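Local coordinates for cycloalternan-forming enzyme (Listeria monocytogenes serovar 1/2a, PDB 5F7U), which belongs to glycoside hydrolase family 31 and joins a TIM-barrel domain to several beta-rich domains, among them a family 6 carbohydrate-binding module, at residues G637-A642 and P675-A680. The protein carries 1 engineered substitution. Residues are numbered along the deposited sequence; the frame is centred on the assembly and turned at random.
Sequences GDYPTA and PWNAVA
Tyr639 reaches out of its loop and sets its phenol end against the side of helix 675-682, at Asn677 and Ala678. The ring arrives hydroxyl first: OH lies 3.2 Å from Ala678 CA and 3.5 Å from Ala678 CB, while the ring carbon CE2 is 4.2 Å from that same methyl. On the other flank of the ring, CE1 comes within 3.9 Å of Asn677 ND2, so the phenol end touches the amide of one helix residue and the CA and methyl of the next. Ring and amide planes stand almost perpendicular, 88° apart, and the amide nitrogen meets the ring obliquely. With CG anti to the backbone N and beside the carbonyl carbon (chi1 -162°), the tyrosine ring lies next to the following residue, whose Pro640 CD sits 3.4 Å above one ring face, offset toward the rim. The loop follows strand 628-631, the seventh strand of the parallel eight-stranded TIM barrel, and leads into helix 642-653, where Thr641 is the N-cap and its OG1 accepts from Leu644 N. Helix 675-682 comes after the eighth strand, 657-660, so the contact joins two consecutive strand-to-helix connections of the barrel. The Tyr639 hydroxyl approaches Ala678 N to 3.3 Å, but the angle is too poor for a hydrogen bond. It is hydrogen-bonded to Glu672 O, in the loop just before the helix, which also receives a bond from Asn677 ND2; one carbonyl thus ties the phenol and the amide together. A second bond from ND2, to Ser670 O, further restrains the amide's rotation. Ala678 also packs on Tyr645 of helix 642-653 and on Ile687 of helix 687-700, while Glu671 and Arg673 touch the tyrosine side chain.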
ATOM      1  N   GLY A 637      22.753   1.370  -5.404  1.00 20.39           N
ATOM      2  CA  GLY A 637      23.638   0.424  -4.759  1.00 21.96           C
ATOM      3  C   GLY A 637      24.249  -0.439  -5.830  1.00 23.31           C
ATOM      4  O   GLY A 637      24.004  -0.225  -7.031  1.00 25.75           O
ATOM      5  N   ASP A 638      25.009  -1.438  -5.410  1.00 23.03           N
ATOM      6  CA  ASP A 638      25.596  -2.385  -6.355  1.00 23.15           C
ATOM      7  C   ASP A 638      24.469  -3.078  -7.121  1.00 20.91           C
ATOM      8  O   ASP A 638      23.364  -3.286  -6.576  1.00 20.08           O
ATOM      9  CB  ASP A 638      26.477  -3.399  -5.626  1.00 25.83           C
ATOM     10  CG  ASP A 638      27.768  -2.775  -5.066  1.00 28.25           C
ATOM     11  OD1 ASP A 638      28.248  -1.742  -5.592  1.00 29.93           O
ATOM     12  OD2 ASP A 638      28.312  -3.350  -4.105  1.00 29.99           O
ATOM     13  N   TYR A 639      24.739  -3.401  -8.384  1.00 19.53           N
ATOM     14  CA  TYR A 639      23.702  -3.921  -9.269  1.00 17.91           C
ATOM     15  C   TYR A 639      23.126  -5.197  -8.656  1.00 17.21           C
ATOM     16  O   TYR A 639      23.883  -6.007  -8.094  1.00 17.63           O
ATOM     17  CB  TYR A 639      24.275  -4.193 -10.673  1.00 17.82           C
ATOM     18  CG  TYR A 639      23.162  -4.297 -11.674  1.00 17.37           C
ATOM     19  CD1 TYR A 639      22.613  -3.142 -12.241  1.00 16.85           C
ATOM     20  CD2 TYR A 639      22.598  -5.531 -11.989  1.00 16.98           C
ATOM     21  CE1 TYR A 639      21.543  -3.220 -13.117  1.00 16.61           C
ATOM     22  CE2 TYR A 639      21.523  -5.621 -12.877  1.00 16.83           C
ATOM     23  CZ  TYR A 639      21.009  -4.463 -13.436  1.00 16.39           C
ATOM     24  OH  TYR A 639      19.937  -4.542 -14.299  1.00 15.85           O
ATOM     25  N   PRO A 640      21.783  -5.391  -8.737  1.00 16.22           N
ATOM     26  CA  PRO A 640      21.229  -6.579  -8.057  1.00 15.81           C
ATOM     27  C   PRO A 640      21.819  -7.864  -8.604  1.00 16.12           C
ATOM     28  O   PRO A 640      22.197  -7.930  -9.784  1.00 16.85           O
ATOM     29  CB  PRO A 640      19.725  -6.504  -8.367  1.00 15.26           C
ATOM     30  CG  PRO A 640      19.603  -5.513  -9.484  1.00 15.50           C
ATOM     31  CD  PRO A 640      20.722  -4.529  -9.264  1.00 15.47           C
ATOM     32  N   THR A 641      21.911  -8.880  -7.752  1.00 16.07           N
ATOM     33  CA  THR A 641      22.284 -10.198  -8.235  1.00 16.03           C
ATOM     34  C   THR A 641      21.135 -10.725  -9.097  1.00 15.81           C
ATOM     35  O   THR A 641      20.001 -10.236  -8.998  1.00 15.23           O
ATOM     36  CB  THR A 641      22.492 -11.167  -7.063  1.00 16.11           C
ATOM     37  OG1 THR A 641      21.271 -11.257  -6.317  1.00 15.38           O
ATOM     38  CG2 THR A 641      23.590 -10.650  -6.124  1.00 16.39           C
ATOM     39  N   ALA A 642      21.420 -11.751  -9.896  1.00 16.01           N
ATOM     40  CA  ALA A 642      20.387 -12.377 -10.724  1.00 15.87           C
ATOM     41  C   ALA A 642      19.276 -12.939  -9.853  1.00 15.85           C
ATOM     42  O   ALA A 642      18.082 -12.835 -10.199  1.00 15.58           O
ATOM     43  CB  ALA A 642      20.994 -13.463 -11.598  1.00 16.33           C
ATOM     44  N   PRO A 675      15.168  -5.822 -17.946  1.00 14.71           N
ATOM     45  CA  PRO A 675      15.605  -7.228 -17.973  1.00 15.13           C
ATOM     46  C   PRO A 675      16.776  -7.460 -18.923  1.00 15.57           C
ATOM     47  O   PRO A 675      17.636  -8.277 -18.614  1.00 15.84           O
ATOM     48  CB  PRO A 675      14.356  -8.000 -18.412  1.00 15.23           C
ATOM     49  CG  PRO A 675      13.465  -6.981 -19.056  1.00 15.15           C
ATOM     50  CD  PRO A 675      13.746  -5.683 -18.339  1.00 14.78           C
ATOM     51  N   TRP A 676      16.833  -6.726 -20.044  1.00 15.67           N
ATOM     52  CA  TRP A 676      17.952  -6.860 -20.972  1.00 16.31           C
ATOM     53  C   TRP A 676      19.273  -6.365 -20.346  1.00 16.33           C
ATOM     54  O   TRP A 676      20.321  -7.007 -20.501  1.00 16.98           O
ATOM     55  CB  TRP A 676      17.637  -6.206 -22.353  1.00 16.62           C
ATOM     56  CG  TRP A 676      17.261  -4.749 -22.277  1.00 16.60           C
ATOM     57  CD1 TRP A 676      18.115  -3.693 -22.318  1.00 16.89           C
ATOM     58  CD2 TRP A 676      15.938  -4.191 -22.156  1.00 16.49           C
ATOM     59  NE1 TRP A 676      17.418  -2.506 -22.198  1.00 16.85           N
ATOM     60  CE2 TRP A 676      16.083  -2.780 -22.089  1.00 16.53           C
ATOM     61  CE3 TRP A 676      14.649  -4.743 -22.068  1.00 16.53           C
ATOM     62  CZ2 TRP A 676      14.987  -1.908 -21.978  1.00 16.29           C
ATOM     63  CZ3 TRP A 676      13.543  -3.874 -21.930  1.00 16.43           C
ATOM     64  CH2 TRP A 676      13.727  -2.469 -21.882  1.00 16.36           C
ATOM     65  N   ASN A 677      19.236  -5.247 -19.621  1.00 15.87           N
ATOM     66  CA  ASN A 677      20.440  -4.818 -18.907  1.00 16.07           C
ATOM     67  C   ASN A 677      20.823  -5.723 -17.755  1.00 15.94           C
ATOM     68  O   ASN A 677      22.019  -5.870 -17.467  1.00 16.18           O
ATOM     69  CB  ASN A 677      20.361  -3.367 -18.414  1.00 15.89           C
ATOM     70  CG  ASN A 677      21.740  -2.802 -18.099  1.00 16.27           C
ATOM     71  OD1 ASN A 677      22.650  -2.890 -18.927  1.00 16.83           O
ATOM     72  ND2 ASN A 677      21.922  -2.298 -16.881  1.00 15.78           N
ATOM     73  N   ALA A 678      19.828  -6.331 -17.106  1.00 15.50           N
ATOM     74  CA  ALA A 678      20.112  -7.270 -16.017  1.00 15.74           C
ATOM     75  C   ALA A 678      20.885  -8.482 -16.554  1.00 16.58           C
ATOM     76  O   ALA A 678      21.861  -8.919 -15.939  1.00 16.90           O
ATOM     77  CB  ALA A 678      18.828  -7.670 -15.284  1.00 15.39           C
ATOM     78  N   VAL A 679      20.459  -8.999 -17.714  1.00 17.13           N
ATOM     79  CA  VAL A 679      21.199 -10.046 -18.430  1.00 18.12           C
ATOM     80  C   VAL A 679      22.645  -9.580 -18.691  1.00 18.99           C
ATOM     81  O   VAL A 679      23.604 -10.314 -18.386  1.00 19.52           O
ATOM     82  CB  VAL A 679      20.476 -10.468 -19.746  1.00 18.20           C
ATOM     83  CG1 VAL A 679      21.374 -11.328 -20.642  1.00 18.90           C
ATOM     84  CG2 VAL A 679      19.202 -11.228 -19.422  1.00 17.97           C
ATOM     85  N   ALA A 680      22.810  -8.366 -19.228  1.00 18.90           N
ATOM     86  CA  ALA A 680      24.144  -7.834 -19.560  1.00 19.65           C
ATOM     87  C   ALA A 680      25.053  -7.718 -18.322  1.00 19.83           C
ATOM     88  O   ALA A 680      26.194  -8.195 -18.356  1.00 20.55           O
ATOM     89  CB  ALA A 680      24.023  -6.489 -20.272  1.00 19.67           C
TER